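Local structure of acetyl xylan esterase (Paenibacillus sp. R4, 6AGQ) at residues 93-98 / 223-228; 121-126 / 139-144; 152-157 / 184-189. The protein probably removes acetyl groups from xylan and related acetylated substrates, as a cold-active esterase of the alpha/beta-hydrolase superfamily. One frame throughout, in Å; residues are numbered along the deposited sequence.

Interaction 1: residues 93-98 / 223-228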
ATOM      1  N   HIS A  93     -12.883  26.273  -8.872  1.00 22.79           N
ATOM      2  CA  HIS A  93     -12.625  25.238  -7.902  1.00 24.06           C
ATOM      3  C   HIS A  93     -12.010  24.020  -8.580  1.00 22.92           C
ATOM      4  O   HIS A  93     -12.004  23.902  -9.787  1.00 21.80           O
ATOM      5  CB  HIS A  93     -13.886  24.866  -7.117  1.00 22.16           C
ATOM      6  CG  HIS A  93     -14.914  24.174  -7.950  1.00 22.00           C
ATOM      7  ND1 HIS A  93     -14.763  22.860  -8.395  1.00 19.77           N
ATOM      8  CD2 HIS A  93     -16.138  24.585  -8.360  1.00 19.62           C
ATOM      9  CE1 HIS A  93     -15.848  22.523  -9.075  1.00 21.11           C
ATOM     10  NE2 HIS A  93     -16.688  23.553  -9.078  1.00 22.32           N
ATOM     11  N   GLY A  94     -11.499  23.143  -7.742  1.00 22.12           N
ATOM     12  CA  GLY A  94     -10.826  21.910  -8.143  1.00 22.25           C
ATOM     13  C   GLY A  94     -11.699  20.803  -8.667  1.00 22.36           C
ATOM     14  O   GLY A  94     -12.918  20.842  -8.609  1.00 23.43           O
ATOM     15  N   TYR A  95     -11.057  19.797  -9.221  1.00 22.98           N
ATOM     16  CA  TYR A  95     -11.793  18.772  -9.958  1.00 21.96           C
ATOM     17  C   TYR A  95     -12.708  18.024  -9.058  1.00 20.84           C
ATOM     18  O   TYR A  95     -12.263  17.418  -8.098  1.00 21.21           O
ATOM     19  CB  TYR A  95     -10.804  17.785 -10.582  1.00 24.22           C
ATOM     20  CG  TYR A  95     -11.431  16.827 -11.585  1.00 22.26           C
ATOM     21  CD1 TYR A  95     -11.740  17.258 -12.857  1.00 23.24           C
ATOM     22  CD2 TYR A  95     -11.695  15.528 -11.255  1.00 21.30           C
ATOM     23  CE1 TYR A  95     -12.241  16.394 -13.811  1.00 22.72           C
ATOM     24  CE2 TYR A  95     -12.229  14.646 -12.190  1.00 22.23           C
ATOM     25  CZ  TYR A  95     -12.474  15.087 -13.482  1.00 22.99           C
ATOM     26  OH  TYR A  95     -13.031  14.274 -14.448  1.00 20.99           O
ATOM     27  N   SER A  96     -13.993  17.999  -9.401  1.00 23.02           N
ATOM     28  CA  SER A  96     -15.070  17.287  -8.613  1.00 24.39           C
ATOM     29  C   SER A  96     -15.689  18.136  -7.530  1.00 25.12           C
ATOM     30  O   SER A  96     -16.669  17.714  -6.926  1.00 23.84           O
ATOM     31  CB  SER A  96     -14.626  15.950  -8.034  1.00 25.81           C
ATOM     32  OG  SER A  96     -13.856  16.105  -6.847  1.00 25.87           O
ATOM     33  N   GLY A  97     -15.157  19.350  -7.310  1.00 23.44           N
ATOM     34  CA  GLY A  97     -15.567  20.147  -6.155  1.00 22.60           C
ATOM     35  C   GLY A  97     -16.785  20.984  -6.436  1.00 22.25           C
ATOM     36  O   GLY A  97     -17.679  20.588  -7.161  1.00 20.36           O
ATOM     37  N   ASN A  98     -16.829  22.169  -5.840  1.00 22.96           N
ATOM     38  CA  ASN A  98     -17.994  23.029  -5.960  1.00 21.91           C
ATOM     39  C   ASN A  98     -17.629  24.416  -5.405  1.00 20.29           C
ATOM     40  O   ASN A  98     -16.499  24.640  -5.042  1.00 19.38           O
ATOM     41  CB  ASN A  98     -19.136  22.419  -5.192  1.00 21.71           C
ATOM     42  CG  ASN A  98     -18.777  22.147  -3.770  1.00 22.73           C
ATOM     43  OD1 ASN A  98     -18.275  23.036  -3.048  1.00 19.76           O
ATOM     44  ND2 ASN A  98     -19.073  20.931  -3.323  1.00 21.69           N
ATOM     45  N   SER A 223      -0.896  11.172 -12.059  1.00 38.21           N
ATOM     46  CA  SER A 223      -2.059  10.639 -11.303  1.00 37.86           C
ATOM     47  C   SER A 223      -3.256  11.623 -11.349  1.00 34.24           C
ATOM     48  O   SER A 223      -3.201  12.664 -12.033  1.00 40.59           O
ATOM     49  CB  SER A 223      -1.663  10.391  -9.853  1.00 39.53           C
ATOM     50  OG  SER A 223      -0.548   9.541  -9.785  1.00 45.98           O
ATOM     51  N   GLY A 224      -4.348  11.253 -10.678  1.00 33.80           N
ATOM     52  CA  GLY A 224      -5.621  12.027 -10.696  1.00 33.43           C
ATOM     53  C   GLY A 224      -6.292  12.058 -12.065  1.00 31.41           C
ATOM     54  O   GLY A 224      -6.126  11.150 -12.879  1.00 35.02           O
ATOM     55  N   PRO A 225      -7.026  13.112 -12.354  1.00 29.33           N
ATOM     56  CA  PRO A 225      -7.887  13.135 -13.561  1.00 29.20           C
ATOM     57  C   PRO A 225      -7.196  12.932 -14.930  1.00 28.58           C
ATOM     58  O   PRO A 225      -7.844  12.458 -15.873  1.00 23.36           O
ATOM     59  CB  PRO A 225      -8.550  14.543 -13.507  1.00 33.91           C
ATOM     60  CG  PRO A 225      -7.860  15.309 -12.395  1.00 33.61           C
ATOM     61  CD  PRO A 225      -7.125  14.335 -11.528  1.00 31.26           C
ATOM     62  N   TYR A 226      -5.910  13.274 -15.065  1.00 25.09           N
ATOM     63  CA  TYR A 226      -5.202  12.923 -16.285  1.00 28.64           C
ATOM     64  C   TYR A 226      -5.276  11.402 -16.640  1.00 27.60           C
ATOM     65  O   TYR A 226      -5.274  11.044 -17.807  1.00 30.73           O
ATOM     66  CB  TYR A 226      -3.772  13.378 -16.260  1.00 28.09           C
ATOM     67  CG  TYR A 226      -3.537  14.849 -16.337  1.00 27.01           C
ATOM     68  CD1 TYR A 226      -3.998  15.594 -17.432  1.00 28.26           C
ATOM     69  CD2 TYR A 226      -2.808  15.505 -15.352  1.00 27.78           C
ATOM     70  CE1 TYR A 226      -3.772  16.949 -17.524  1.00 29.54           C
ATOM     71  CE2 TYR A 226      -2.542  16.885 -15.446  1.00 30.19           C
ATOM     72  CZ  TYR A 226      -3.046  17.614 -16.519  1.00 29.62           C
ATOM     73  OH  TYR A 226      -2.776  18.962 -16.650  1.00 27.19           O
ATOM     74  N   VAL A 227      -5.398  10.537 -15.648  1.00 27.69           N
ATOM     75  CA  VAL A 227      -5.545   9.124 -15.880  1.00 27.91           C
ATOM     76  C   VAL A 227      -6.816   8.750 -16.728  1.00 28.84           C
ATOM     77  O   VAL A 227      -6.799   7.742 -17.424  1.00 27.08           O
ATOM     78  CB  VAL A 227      -5.476   8.324 -14.541  1.00 32.98           C
ATOM     79  CG1 VAL A 227      -6.801   8.289 -13.824  1.00 34.93           C
ATOM     80  CG2 VAL A 227      -5.046   6.880 -14.787  1.00 36.00           C
ATOM     81  N   GLU A 228      -7.892   9.555 -16.677  1.00 26.76           N
ATOM     82  CA  GLU A 228      -9.104   9.322 -17.487  1.00 25.36           C
ATOM     83  C   GLU A 228      -8.741   9.337 -18.981  1.00 24.26           C
ATOM     84  O   GLU A 228      -9.285   8.596 -19.759  1.00 23.97           O
ATOM     85  CB  GLU A 228     -10.153  10.411 -17.214  1.00 26.04           C
ATOM     86  CG  GLU A 228     -10.721  10.426 -15.792  1.00 27.58           C
ATOM     87  CD  GLU A 228     -11.726  11.579 -15.538  1.00 30.24           C
ATOM     88  OE1 GLU A 228     -12.438  11.991 -16.464  1.00 29.53           O
ATOM     89  OE2 GLU A 228     -11.838  12.077 -14.388  1.00 33.98           O
TER

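Interaction 2: residues 121-126 / 139-144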
ATOM      1  N   ARG A 121     -19.834  23.020 -13.964  1.00 30.48           N
ATOM      2  CA  ARG A 121     -21.019  22.313 -14.343  1.00 29.88           C
ATOM      3  C   ARG A 121     -20.988  20.760 -14.236  1.00 26.73           C
ATOM      4  O   ARG A 121     -20.062  20.090 -14.670  1.00 24.69           O
ATOM      5  CB  ARG A 121     -21.415  22.762 -15.741  1.00 32.45           C
ATOM      6  CG  ARG A 121     -20.337  22.499 -16.769  1.00 34.30           C
ATOM      7  CD  ARG A 121     -20.929  22.449 -18.134  1.00 33.56           C
ATOM      8  NE  ARG A 121     -21.546  23.737 -18.415  1.00 35.26           N
ATOM      9  CZ  ARG A 121     -22.539  23.918 -19.274  1.00 34.50           C
ATOM     10  NH1 ARG A 121     -22.987  25.148 -19.484  1.00 29.02           N
ATOM     11  NH2 ARG A 121     -23.051  22.860 -19.935  1.00 37.18           N
ATOM     12  N   GLY A 122     -21.948  20.188 -13.521  1.00 22.68           N
ATOM     13  CA  GLY A 122     -21.965  18.752 -13.397  1.00 20.76           C
ATOM     14  C   GLY A 122     -21.084  18.186 -12.323  1.00 20.55           C
ATOM     15  O   GLY A 122     -21.117  16.999 -12.133  1.00 19.93           O
ATOM     16  N   GLN A 123     -20.295  18.987 -11.605  1.00 20.84           N
ATOM     17  CA  GLN A 123     -19.414  18.409 -10.606  1.00 23.29           C
ATOM     18  C   GLN A 123     -20.073  18.298  -9.210  1.00 23.80           C
ATOM     19  O   GLN A 123     -21.267  18.142  -9.145  1.00 30.26           O
ATOM     20  CB  GLN A 123     -18.066  19.074 -10.622  1.00 23.07           C
ATOM     21  CG  GLN A 123     -17.455  18.932 -12.005  1.00 24.43           C
ATOM     22  CD  GLN A 123     -16.026  19.403 -12.093  1.00 20.84           C
ATOM     23  OE1 GLN A 123     -15.411  19.711 -11.087  1.00 22.24           O
ATOM     24  NE2 GLN A 123     -15.500  19.472 -13.308  1.00 20.21           N
ATOM     25  N   GLY A 124     -19.359  18.408  -8.100  1.00 23.41           N
ATOM     26  CA  GLY A 124     -19.926  18.009  -6.822  1.00 25.35           C
ATOM     27  C   GLY A 124     -20.872  19.022  -6.238  1.00 26.05           C
ATOM     28  O   GLY A 124     -20.909  19.176  -5.019  1.00 30.39           O
ATOM     29  N   GLY A 125     -21.689  19.668  -7.078  1.00 24.87           N
ATOM     30  CA  GLY A 125     -22.524  20.794  -6.620  1.00 28.78           C
ATOM     31  C   GLY A 125     -23.964  20.638  -7.053  1.00 25.91           C
ATOM     32  O   GLY A 125     -24.413  19.534  -7.497  1.00 24.88           O
ATOM     33  N   VAL A 126     -24.695  21.724  -6.870  1.00 27.62           N
ATOM     34  CA  VAL A 126     -26.102  21.790  -7.303  1.00 28.23           C
ATOM     35  C   VAL A 126     -26.210  22.216  -8.788  1.00 26.14           C
ATOM     36  O   VAL A 126     -27.304  22.302  -9.309  1.00 29.22           O
ATOM     37  CB  VAL A 126     -26.973  22.694  -6.373  1.00 31.27           C
ATOM     38  CG1 VAL A 126     -26.785  22.307  -4.906  1.00 33.57           C
ATOM     39  CG2 VAL A 126     -26.704  24.172  -6.577  1.00 36.92           C
ATOM     40  N   PRO A 139     -15.652   7.377 -16.179  1.00 28.87           N
ATOM     41  CA  PRO A 139     -16.239   8.138 -15.062  1.00 28.77           C
ATOM     42  C   PRO A 139     -15.476   9.433 -14.799  1.00 27.75           C
ATOM     43  O   PRO A 139     -14.269   9.404 -14.794  1.00 29.82           O
ATOM     44  CB  PRO A 139     -16.090   7.198 -13.856  1.00 29.57           C
ATOM     45  CG  PRO A 139     -15.961   5.821 -14.453  1.00 31.78           C
ATOM     46  CD  PRO A 139     -15.223   6.038 -15.756  1.00 31.10           C
ATOM     47  N   GLY A 140     -16.192  10.527 -14.537  1.00 27.14           N
ATOM     48  CA  GLY A 140     -15.632  11.895 -14.575  1.00 25.96           C
ATOM     49  C   GLY A 140     -16.089  12.695 -15.783  1.00 24.83           C
ATOM     50  O   GLY A 140     -17.081  12.377 -16.410  1.00 30.67           O
ATOM     51  N   TRP A 141     -15.349  13.719 -16.137  1.00 24.44           N
ATOM     52  CA  TRP A 141     -15.763  14.683 -17.163  1.00 24.61           C
ATOM     53  C   TRP A 141     -14.711  14.928 -18.242  1.00 23.35           C
ATOM     54  O   TRP A 141     -15.075  15.431 -19.290  1.00 25.30           O
ATOM     55  CB  TRP A 141     -16.170  16.029 -16.474  1.00 27.08           C
ATOM     56  CG  TRP A 141     -17.221  15.810 -15.436  1.00 24.56           C
ATOM     57  CD1 TRP A 141     -18.533  15.640 -15.670  1.00 26.05           C
ATOM     58  CD2 TRP A 141     -17.034  15.605 -14.039  1.00 22.97           C
ATOM     59  NE1 TRP A 141     -19.194  15.416 -14.504  1.00 26.98           N
ATOM     60  CE2 TRP A 141     -18.287  15.359 -13.489  1.00 24.88           C
ATOM     61  CE3 TRP A 141     -15.936  15.626 -13.202  1.00 24.29           C
ATOM     62  CZ2 TRP A 141     -18.476  15.133 -12.137  1.00 25.51           C
ATOM     63  CZ3 TRP A 141     -16.112  15.388 -11.872  1.00 22.56           C
ATOM     64  CH2 TRP A 141     -17.374  15.147 -11.340  1.00 21.82           C
ATOM     65  N   MET A 142     -13.465  14.506 -18.036  1.00 23.46           N
ATOM     66  CA  MET A 142     -12.335  14.801 -18.984  1.00 24.22           C
ATOM     67  C   MET A 142     -12.499  14.217 -20.397  1.00 24.30           C
ATOM     68  O   MET A 142     -11.812  14.681 -21.339  1.00 26.31           O
ATOM     69  CB  MET A 142     -11.016  14.158 -18.498  1.00 27.01           C
ATOM     70  CG  MET A 142     -10.445  14.602 -17.174  1.00 33.42           C
ATOM     71  SD  MET A 142     -10.173  16.376 -17.128  1.00 33.31           S
ATOM     72  CE  MET A 142      -8.742  16.415 -18.220  1.00 37.00           C
ATOM     73  N   THR A 143     -13.294  13.158 -20.544  1.00 21.93           N
ATOM     74  CA  THR A 143     -13.416  12.437 -21.850  1.00 24.20           C
ATOM     75  C   THR A 143     -14.751  12.680 -22.584  1.00 23.51           C
ATOM     76  O   THR A 143     -14.981  12.179 -23.667  1.00 24.25           O
ATOM     77  CB  THR A 143     -13.185  10.943 -21.655  1.00 24.15           C
ATOM     78  OG1 THR A 143     -14.258  10.417 -20.877  1.00 24.64           O
ATOM     79  CG2 THR A 143     -11.919  10.693 -20.898  1.00 25.53           C
ATOM     80  N   LEU A 144     -15.622  13.488 -21.993  1.00 24.40           N
ATOM     81  CA  LEU A 144     -16.918  13.786 -22.631  1.00 24.18           C
ATOM     82  C   LEU A 144     -16.713  14.688 -23.832  1.00 21.98           C
ATOM     83  O   LEU A 144     -16.155  15.781 -23.695  1.00 19.34           O
ATOM     84  CB  LEU A 144     -17.870  14.398 -21.669  1.00 23.68           C
ATOM     85  CG  LEU A 144     -18.227  13.488 -20.512  1.00 27.06           C
ATOM     86  CD1 LEU A 144     -18.964  14.328 -19.511  1.00 27.23           C
ATOM     87  CD2 LEU A 144     -19.090  12.320 -20.993  1.00 29.29           C
TER
HETATM   88  O   HOH W   1     -21.831  14.752 -13.276  1.00 27.90           O

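Interaction 3: residues 152-157 / 184-189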
ATOM      1  N   TYR A 152     -16.748  19.303 -26.770  1.00 25.98           N
ATOM      2  CA  TYR A 152     -15.964  18.838 -25.650  1.00 25.30           C
ATOM      3  C   TYR A 152     -16.376  19.500 -24.308  1.00 25.33           C
ATOM      4  O   TYR A 152     -16.531  20.717 -24.266  1.00 21.89           O
ATOM      5  CB  TYR A 152     -14.501  19.056 -25.934  1.00 23.42           C
ATOM      6  CG  TYR A 152     -13.581  18.623 -24.799  1.00 22.57           C
ATOM      7  CD1 TYR A 152     -13.507  17.291 -24.451  1.00 20.99           C
ATOM      8  CD2 TYR A 152     -12.790  19.564 -24.088  1.00 21.34           C
ATOM      9  CE1 TYR A 152     -12.674  16.879 -23.452  1.00 22.31           C
ATOM     10  CE2 TYR A 152     -11.960  19.156 -23.051  1.00 23.08           C
ATOM     11  CZ  TYR A 152     -11.923  17.804 -22.722  1.00 23.19           C
ATOM     12  OH  TYR A 152     -11.096  17.328 -21.709  1.00 23.65           O
ATOM     13  N   TYR A 153     -16.522  18.698 -23.232  1.00 22.85           N
ATOM     14  CA  TYR A 153     -16.869  19.218 -21.872  1.00 22.56           C
ATOM     15  C   TYR A 153     -16.367  20.626 -21.492  1.00 23.19           C
ATOM     16  O   TYR A 153     -17.133  21.514 -21.039  1.00 22.38           O
ATOM     17  CB  TYR A 153     -16.335  18.248 -20.826  1.00 26.72           C
ATOM     18  CG  TYR A 153     -16.623  18.618 -19.408  1.00 23.81           C
ATOM     19  CD1 TYR A 153     -17.922  18.486 -18.887  1.00 26.03           C
ATOM     20  CD2 TYR A 153     -15.640  19.097 -18.608  1.00 23.33           C
ATOM     21  CE1 TYR A 153     -18.219  18.825 -17.578  1.00 24.95           C
ATOM     22  CE2 TYR A 153     -15.907  19.455 -17.304  1.00 23.73           C
ATOM     23  CZ  TYR A 153     -17.210  19.327 -16.794  1.00 24.98           C
ATOM     24  OH  TYR A 153     -17.479  19.674 -15.513  1.00 21.04           O
ATOM     25  N   TYR A 154     -15.087  20.878 -21.727  1.00 24.47           N
ATOM     26  CA  TYR A 154     -14.509  22.126 -21.242  1.00 24.77           C
ATOM     27  C   TYR A 154     -14.854  23.302 -22.098  1.00 25.71           C
ATOM     28  O   TYR A 154     -14.573  24.436 -21.661  1.00 24.89           O
ATOM     29  CB  TYR A 154     -12.997  22.048 -20.891  1.00 24.48           C
ATOM     30  CG  TYR A 154     -12.709  21.353 -19.545  1.00 22.89           C
ATOM     31  CD1 TYR A 154     -12.920  22.015 -18.318  1.00 21.14           C
ATOM     32  CD2 TYR A 154     -12.165  20.058 -19.514  1.00 22.65           C
ATOM     33  CE1 TYR A 154     -12.692  21.384 -17.095  1.00 23.28           C
ATOM     34  CE2 TYR A 154     -11.874  19.427 -18.308  1.00 23.96           C
ATOM     35  CZ  TYR A 154     -12.144  20.075 -17.103  1.00 23.78           C
ATOM     36  OH  TYR A 154     -11.865  19.448 -15.937  1.00 24.49           O
ATOM     37  N   LYS A 155     -15.515  23.110 -23.245  1.00 22.06           N
ATOM     38  CA  LYS A 155     -15.923  24.279 -23.996  1.00 24.57           C
ATOM     39  C   LYS A 155     -16.956  25.108 -23.220  1.00 25.42           C
ATOM     40  O   LYS A 155     -16.719  26.247 -22.941  1.00 27.88           O
ATOM     41  CB  LYS A 155     -16.457  23.942 -25.373  1.00 25.80           C
ATOM     42  CG  LYS A 155     -16.730  25.178 -26.211  1.00 27.90           C
ATOM     43  CD  LYS A 155     -17.377  24.835 -27.561  1.00 30.31           C
ATOM     44  CE  LYS A 155     -18.840  25.139 -27.567  1.00 32.31           C
ATOM     45  NZ  LYS A 155     -19.434  24.611 -28.818  1.00 35.31           N
ATOM     46  N   GLN A 156     -18.087  24.522 -22.879  1.00 23.77           N
ATOM     47  CA  GLN A 156     -19.071  25.203 -22.099  1.00 25.21           C
ATOM     48  C   GLN A 156     -18.555  25.555 -20.693  1.00 26.90           C
ATOM     49  O   GLN A 156     -18.938  26.613 -20.162  1.00 24.06           O
ATOM     50  CB  GLN A 156     -20.397  24.415 -22.027  1.00 26.59           C
ATOM     51  CG  GLN A 156     -21.208  24.498 -23.311  1.00 28.92           C
ATOM     52  CD  GLN A 156     -21.854  25.867 -23.521  1.00 33.05           C
ATOM     53  OE1 GLN A 156     -22.185  26.571 -22.563  1.00 36.37           O
ATOM     54  NE2 GLN A 156     -21.994  26.264 -24.773  1.00 35.94           N
ATOM     55  N   VAL A 157     -17.618  24.782 -20.114  1.00 23.93           N
ATOM     56  CA  VAL A 157     -17.021  25.207 -18.813  1.00 22.73           C
ATOM     57  C   VAL A 157     -16.289  26.544 -18.927  1.00 22.61           C
ATOM     58  O   VAL A 157     -16.476  27.454 -18.084  1.00 23.01           O
ATOM     59  CB  VAL A 157     -16.117  24.085 -18.221  1.00 24.95           C
ATOM     60  CG1 VAL A 157     -15.510  24.488 -16.910  1.00 23.37           C
ATOM     61  CG2 VAL A 157     -16.948  22.812 -18.026  1.00 25.37           C
ATOM     62  N   GLY A 184      -7.060  26.701  -7.517  1.00 23.25           N
ATOM     63  CA  GLY A 184      -6.136  25.596  -7.467  1.00 25.16           C
ATOM     64  C   GLY A 184      -6.511  24.420  -8.368  1.00 26.47           C
ATOM     65  O   GLY A 184      -7.675  24.005  -8.448  1.00 26.68           O
ATOM     66  N   SER A 185      -5.497  23.875  -9.020  1.00 25.12           N
ATOM     67  CA  SER A 185      -5.623  22.713  -9.853  1.00 26.17           C
ATOM     68  C   SER A 185      -6.533  22.873 -11.084  1.00 23.72           C
ATOM     69  O   SER A 185      -6.222  23.687 -11.917  1.00 24.51           O
ATOM     70  CB  SER A 185      -5.952  21.497  -9.041  1.00 27.40           C
ATOM     71  OG  SER A 185      -5.712  20.392  -9.933  1.00 34.88           O
ATOM     72  N   GLN A 186      -7.620  22.127 -11.255  1.00 23.70           N
ATOM     73  CA  GLN A 186      -8.587  22.564 -12.239  1.00 25.94           C
ATOM     74  C   GLN A 186      -8.842  24.100 -12.124  1.00 25.47           C
ATOM     75  O   GLN A 186      -8.961  24.757 -13.127  1.00 23.80           O
ATOM     76  CB  GLN A 186      -9.903  21.861 -12.062  1.00 26.25           C
ATOM     77  CG  GLN A 186     -11.001  22.286 -13.030  1.00 24.54           C
ATOM     78  CD  GLN A 186     -12.280  21.475 -12.807  1.00 26.87           C
ATOM     79  OE1 GLN A 186     -12.668  20.684 -13.650  1.00 27.21           O
ATOM     80  NE2 GLN A 186     -12.916  21.650 -11.639  1.00 24.77           N
ATOM     81  N   GLY A 187      -8.990  24.599 -10.909  1.00 23.15           N
ATOM     82  CA  GLY A 187      -9.260  26.027 -10.655  1.00 23.16           C
ATOM     83  C   GLY A 187      -8.243  26.912 -11.347  1.00 21.53           C
ATOM     84  O   GLY A 187      -8.604  27.943 -11.850  1.00 24.00           O
ATOM     85  N   GLY A 188      -6.968  26.490 -11.310  1.00 21.63           N
ATOM     86  CA  GLY A 188      -5.824  27.203 -11.828  1.00 21.38           C
ATOM     87  C   GLY A 188      -5.821  27.174 -13.311  1.00 21.61           C
ATOM     88  O   GLY A 188      -5.585  28.191 -13.942  1.00 23.04           O
ATOM     89  N   GLY A 189      -6.131  26.003 -13.885  1.00 22.53           N
ATOM     90  CA  GLY A 189      -6.416  25.903 -15.328  1.00 20.01           C
ATOM     91  C   GLY A 189      -7.537  26.800 -15.803  1.00 21.65           C
ATOM     92  O   GLY A 189      -7.405  27.473 -16.866  1.00 21.67           O
TER

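Interaction 1: residues 93-98 / 223-228
Tyr95 lays its ring against Pro225 and carries its hydroxyl on to Glu228. With CG anti to the backbone N (chi1 -169°), the CB bond points toward 223-228 and the ring continues to Pro225. Tyr95 CG already meets Pro225 CG at 4.0 Å. Next along the ring, Tyr95 CD2 is 4.0 Å from Pro225 CB. Further out, Tyr95 CE2 lies 3.9 Å from Pro225 CB, and this carbon sits over the middle of the ring, 3.8 Å from its centroid and only 7° off the normal, a CH-pi contact. Tyr95 is the second residue of a type II beta turn, Gly94 to Gly97, closed by Gly97 N to Gly94 O at 3.0 Å. The turn follows strand 86-92, where alpha/beta hydrolases commonly place part of the oxyanion hole; Pro225 and Glu228 belong to the start of helix 226-236 and its approach. Beyond the proline, Tyr95 CZ comes within 3.2 Å of Glu228 OE2. At the tip, Tyr95 OH reaches Glu228 OE2 at 2.5 Å, a weak bond in its geometry, with OE2 oblique to the ring and the carboxylate plane turned 57° from it. The same hydroxyl is also hydrogen-bonded to Trp141 N, while Glu228 OE1 takes Met142 N.

Interaction 2: residues 121-126 / 139-144
Gln123 packs over the indole face of Trp141, and a water links Gly122 to the same indole, in a buried contact within the long loop between strand 114-118 and helix 153-170 of the alpha/beta-hydrolase fold. The evidence for a CH-pi contact is direct: Gln123 CG stands 3.6 Å from the centroid of the Trp141 six-membered ring, 4° off its normal. Beyond CG the glutamine chain is extended (chi2 -172°), which carries the amide out over the CE3-CZ3 rim, its plane only 18° from that of the indole; Gln123 NE2 is 3.9 Å from Trp141 CE3. Bonds outside the two segments fix this amide, OE1 taking Ser96 N and NE2 bonding to Tyr153 OH. Tyr153 also stacks on Trp141, and Gly137 of the second subunit packs on Trp141. Next to the glutamine, the carbonyl oxygen of Gly122 comes within 3.2 Å of Trp141 CZ2. An alanine in place of Trp141 would remove the surface under Gln123 CG, and would probably leave a gap there and the bridging water without its indole donor. That water donates to Gly122 O at 2.6 Å and accepts from Trp141 NE1 at 3.0 Å, lying at the edge of the indole and in its plane.

Interaction 3: residues 152-157 / 184-189
Gln186 and Tyr154 meet through a single hydrogen bond between two helix starts, and the course of 184-189 explains how the glutamine gets there. Gly184 ends strand 179-184, and its carbonyl oxygen accepts Gly187 N at 2.9 Å as the chain bends into helix 186-197. Ser185 occupies the bend with a positive phi, the strained backbone expected of a nucleophile elbow. The sequence around it fits the GxSxG pattern, and its OG is bonded to His303 NE2, consistent with a serine-histidine catalytic pair. Although Ser185 stands at the N-cap position, its side chain makes no capping bond; its carbonyl oxygen receives Gly189 N at 3.0 Å.

Gln186 follows. Its CG is anti to the backbone N and the chain stays extended, which takes the amide across to the tyrosine. Tyr154 OH donates to Gln186 OE1 at 2.7 Å, in the carbonyl plane and on a lone pair, with a C=O...O angle of 141°. The oxygen lies at the ring edge, 3.5 Å from Tyr154 CE1, and ring and amide planes stand 77° apart. Gln186 OE1 accepts from Gln123 NE2 as well, while Gln186 NE2 gives to His93 O, so the amide is unlikely to flip. Tyr153 CD2 lies over the centre of the Tyr154 ring, 3.6 Å above its plane. At Gly187 a beta carbon would clash with Gly184 N, so the tight bend favours a residue without one.

The two backbones stay well apart, 10.7 Å between Tyr154 CA and Gly189 CA, leaving side chains to span the interval. The contact sits near the centre of the chain, linking the first turns of helices 153-170 and 186-197, beside strand 179-184, which runs between parallel strands 86-92 and 203-207.

In the fold
From the N terminus, strand 86-92 leads into 93-98, which opens interaction 1, a long loop that closes only at 223-228, at the head of helix 226-236. Both other contacts fall within that span, one after the other. Interaction 2 closes a short loop between strand 114-118 and helix 153-170, and interaction 3 then joins the start of that helix to the turn after strand 179-184. None of the three cross. Their centres lie 9 to 10 Å apart, and bonds run directly between them, such as Met142 O to Tyr152 OH between interactions 2 and 3. Interactions 1 and 2 also touch the second subunit, whereas interaction 3 does not.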